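Local coordinates for glyoxalase family protein (Listeria monocytogenes, PDB 2P7Q) that catalyses the hydration of the antibiotic fosfomycin, conferring resistance, and binds manganese(II) together with the dihydroxypropylphosphonic acid product, at residues A[31-36]-A[43-48]. The protein carries 1 engineered substitution. Numbering follows the deposited sequence.
Sequences IYSSGD and KEKFFL
Tyr32 and Phe46 run alongside each other in the same direction from neighbouring antiparallel strands, a cross-strand aromatic pair on the face of the sheet that also carries Glu44. Their ring planes are inclined at 39°, and CD2 of Tyr32 sits over one face of the Phe46 ring, displaced toward its rim and 3.4 Å from CD1 of Phe46. Tyr32 reaches this place with CG anti to its backbone N (chi1 171°), whereas CG of Phe46 is anti to its own carbonyl carbon. On the same side of the Tyr32 ring, the next atom, CE2, lies 4.0 Å from OE2 of Glu44, whose carboxylate plane is perpendicular to the ring.

The backbone beneath the pair is irregular. Phe46 O receives a nearly straight bond from Ile31 N at 2.8 Å and a weak one from Tyr32 N, so two consecutive residues face Phe46 in a classic beta bulge; Phe46 N returns a bond to Tyr32 O. Beside the bulge, Ile31 lies roughly perpendicular to the side chains of Phe46 and Leu48, laying CG1 against CB of Phe46 and CG2 3.8 Å from CG of Leu48. Leu124 of the second subunit packs on both Ile31 and Leu48.

At the opposite end Ser34 grips Glu44 twice: its N donates to Glu44 O, and its OG accepts from Glu44 N at 3.0 Å, fixing the backbone from which the carboxylate extends. On the reverse face Ser33 OG lies against the aliphatic chain of Lys45, 3.4 Å from CE.

The result is a bulged beta hairpin, its first strand outermost in this glyoxalase-fold sheet within the chain, presenting Glu44, which lines the phosphonic acid pocket and is probably the proton acceptor of fosfomycin hydration.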
ATOM      1  N   ILE A  31       0.470 -10.936 -15.186  1.00 36.01           N
ATOM      2  CA  ILE A  31       0.680 -10.326 -16.489  1.00 36.08           C
ATOM      3  C   ILE A  31       2.140 -10.356 -16.877  1.00 37.54           C
ATOM      4  O   ILE A  31       2.499 -10.029 -18.006  1.00 39.15           O
ATOM      5  CB  ILE A  31       0.216  -8.855 -16.491  1.00 41.73           C
ATOM      6  CG1 ILE A  31       1.045  -8.054 -15.484  1.00 41.14           C
ATOM      7  CG2 ILE A  31      -1.273  -8.768 -16.141  1.00 36.99           C
ATOM      8  CD1 ILE A  31       0.718  -6.577 -15.459  1.00 51.79           C
ATOM      9  N   TYR A  32       2.986 -10.738 -15.934  1.00 35.75           N
ATOM     10  CA  TYR A  32       4.408 -10.785 -16.212  1.00 37.97           C
ATOM     11  C   TYR A  32       5.159 -11.663 -15.229  1.00 36.57           C
ATOM     12  O   TYR A  32       4.928 -11.604 -14.022  1.00 30.28           O
ATOM     13  CB  TYR A  32       5.000  -9.375 -16.183  1.00 39.14           C
ATOM     14  CG  TYR A  32       6.500  -9.388 -16.260  1.00 44.73           C
ATOM     15  CD1 TYR A  32       7.153  -9.558 -17.483  1.00 51.26           C
ATOM     16  CD2 TYR A  32       7.273  -9.341 -15.102  1.00 42.47           C
ATOM     17  CE1 TYR A  32       8.539  -9.693 -17.547  1.00 49.65           C
ATOM     18  CE2 TYR A  32       8.657  -9.475 -15.157  1.00 50.42           C
ATOM     19  CZ  TYR A  32       9.280  -9.655 -16.382  1.00 49.34           C
ATOM     20  OH  TYR A  32      10.639  -9.838 -16.433  1.00 57.10           O
ATOM     21  N   SER A  33       6.062 -12.478 -15.766  1.00 41.44           N
ATOM     22  CA  SER A  33       6.880 -13.377 -14.961  1.00 42.70           C
ATOM     23  C   SER A  33       8.309 -13.203 -15.443  1.00 43.13           C
ATOM     24  O   SER A  33       8.545 -13.133 -16.644  1.00 45.54           O
ATOM     25  CB  SER A  33       6.432 -14.826 -15.167  1.00 40.18           C
ATOM     26  OG  SER A  33       7.051 -15.695 -14.234  1.00 41.34           O
ATOM     27  N   SER A  34       9.259 -13.105 -14.520  1.00 45.27           N
ATOM     28  CA  SER A  34      10.648 -12.945 -14.917  1.00 50.05           C
ATOM     29  C   SER A  34      11.087 -14.213 -15.638  1.00 62.71           C
ATOM     30  O   SER A  34      12.042 -14.199 -16.422  1.00 67.25           O
ATOM     31  CB  SER A  34      11.539 -12.686 -13.696  1.00 48.38           C
ATOM     32  OG  SER A  34      11.440 -13.720 -12.738  1.00 46.63           O
ATOM     33  N   GLY A  35      10.377 -15.307 -15.374  1.00 68.69           N
ATOM     34  CA  GLY A  35      10.688 -16.571 -16.018  1.00 78.45           C
ATOM     35  C   GLY A  35      10.392 -16.518 -17.508  1.00 85.13           C
ATOM     36  O   GLY A  35      10.910 -17.326 -18.279  1.00 86.40           O
ATOM     37  N   ASP A  36       9.556 -15.562 -17.909  1.00 91.81           N
ATOM     38  CA  ASP A  36       9.178 -15.371 -19.311  1.00 95.46           C
ATOM     39  C   ASP A  36      10.407 -15.011 -20.140  1.00 95.29           C
ATOM     40  O   ASP A  36      10.279 -14.498 -21.252  1.00 96.21           O
ATOM     41  CB  ASP A  36       8.150 -14.233 -19.450  1.00100.89           C
ATOM     42  CG  ASP A  36       6.834 -14.523 -18.732  1.00105.02           C
ATOM     43  OD1 ASP A  36       6.006 -13.586 -18.614  1.00101.76           O
ATOM     44  OD2 ASP A  36       6.626 -15.677 -18.294  1.00107.80           O
ATOM     45  N   LYS A  43      13.896 -12.968  -9.361  1.00 57.42           N
ATOM     46  CA  LYS A  43      12.702 -13.744  -9.602  1.00 57.26           C
ATOM     47  C   LYS A  43      11.495 -12.906  -9.184  1.00 53.13           C
ATOM     48  O   LYS A  43      11.348 -12.556  -8.014  1.00 47.39           O
ATOM     49  CB  LYS A  43      12.786 -15.036  -8.791  1.00 62.82           C
ATOM     50  CG  LYS A  43      11.897 -16.144  -9.301  1.00 63.24           C
ATOM     51  CD  LYS A  43      11.637 -17.180  -8.200  1.00 62.89           C
ATOM     52  CE  LYS A  43      12.366 -18.505  -8.455  1.00 59.49           C
ATOM     53  NZ  LYS A  43      12.126 -19.424  -7.283  1.00 48.31           N
ATOM     54  N   GLU A  44      10.632 -12.580 -10.138  1.00 51.77           N
ATOM     55  CA  GLU A  44       9.479 -11.757  -9.811  1.00 48.71           C
ATOM     56  C   GLU A  44       8.293 -11.880 -10.762  1.00 46.83           C
ATOM     57  O   GLU A  44       8.416 -12.339 -11.898  1.00 41.53           O
ATOM     58  CB  GLU A  44       9.912 -10.295  -9.747  1.00 49.21           C
ATOM     59  CG  GLU A  44      10.541  -9.803 -11.036  1.00 51.74           C
ATOM     60  CD  GLU A  44      10.769  -8.305 -11.049  1.00 56.01           C
ATOM     61  OE1 GLU A  44      11.438  -7.783 -10.134  1.00 54.96           O
ATOM     62  OE2 GLU A  44      10.280  -7.646 -11.988  1.00 59.96           O
ATOM     63  N   LYS A  45       7.135 -11.451 -10.275  1.00 46.73           N
ATOM     64  CA  LYS A  45       5.913 -11.484 -11.064  1.00 46.22           C
ATOM     65  C   LYS A  45       5.067 -10.222 -10.846  1.00 45.74           C
ATOM     66  O   LYS A  45       5.086  -9.612  -9.772  1.00 43.13           O
ATOM     67  CB  LYS A  45       5.111 -12.745 -10.723  1.00 47.10           C
ATOM     68  CG  LYS A  45       5.833 -14.032 -11.083  1.00 37.03           C
ATOM     69  CD  LYS A  45       5.047 -15.258 -10.677  1.00 39.54           C
ATOM     70  CE  LYS A  45       5.689 -16.538 -11.241  1.00 51.61           C
ATOM     71  NZ  LYS A  45       5.004 -17.804 -10.809  1.00 48.54           N
ATOM     72  N   PHE A  46       4.341  -9.830 -11.885  1.00 40.37           N
ATOM     73  CA  PHE A  46       3.482  -8.657 -11.841  1.00 39.75           C
ATOM     74  C   PHE A  46       2.037  -9.095 -12.026  1.00 42.70           C
ATOM     75  O   PHE A  46       1.738  -9.916 -12.892  1.00 41.55           O
ATOM     76  CB  PHE A  46       3.824  -7.690 -12.980  1.00 36.88           C
ATOM     77  CG  PHE A  46       5.237  -7.180 -12.963  1.00 37.78           C
ATOM     78  CD1 PHE A  46       5.737  -6.482 -14.060  1.00 32.88           C
ATOM     79  CD2 PHE A  46       6.062  -7.378 -11.857  1.00 41.30           C
ATOM     80  CE1 PHE A  46       7.042  -5.985 -14.054  1.00 39.23           C
ATOM     81  CE2 PHE A  46       7.372  -6.883 -11.838  1.00 40.22           C
ATOM     82  CZ  PHE A  46       7.862  -6.187 -12.938  1.00 36.40           C
ATOM     83  N   PHE A  47       1.129  -8.543 -11.231  1.00 43.33           N
ATOM     84  CA  PHE A  47      -0.275  -8.896 -11.389  1.00 42.14           C
ATOM     85  C   PHE A  47      -1.155  -7.651 -11.438  1.00 41.31           C
ATOM     86  O   PHE A  47      -0.731  -6.549 -11.088  1.00 40.33           O
ATOM     87  CB  PHE A  47      -0.751  -9.786 -10.235  1.00 34.45           C
ATOM     88  CG  PHE A  47       0.156 -10.939  -9.935  1.00 33.36           C
ATOM     89  CD1 PHE A  47       1.375 -10.732  -9.296  1.00 29.04           C
ATOM     90  CD2 PHE A  47      -0.220 -12.240 -10.263  1.00 36.78           C
ATOM     91  CE1 PHE A  47       2.210 -11.797  -8.980  1.00 28.60           C
ATOM     92  CE2 PHE A  47       0.609 -13.320  -9.951  1.00 36.15           C
ATOM     93  CZ  PHE A  47       1.830 -13.098  -9.307  1.00 30.24           C
ATOM     94  N   LEU A  48      -2.380  -7.836 -11.907  1.00 41.89           N
ATOM     95  CA  LEU A  48      -3.359  -6.760 -11.937  1.00 38.12           C
ATOM     96  C   LEU A  48      -4.432  -7.214 -10.966  1.00 40.69           C
ATOM     97  O   LEU A  48      -5.002  -8.302 -11.125  1.00 38.26           O
ATOM     98  CB  LEU A  48      -3.986  -6.592 -13.316  1.00 26.57           C
ATOM     99  CG  LEU A  48      -3.158  -5.918 -14.399  1.00 34.50           C
ATOM    100  CD1 LEU A  48      -3.982  -5.870 -15.673  1.00 31.81           C
ATOM    101  CD2 LEU A  48      -2.766  -4.510 -13.958  1.00 36.05           C
TER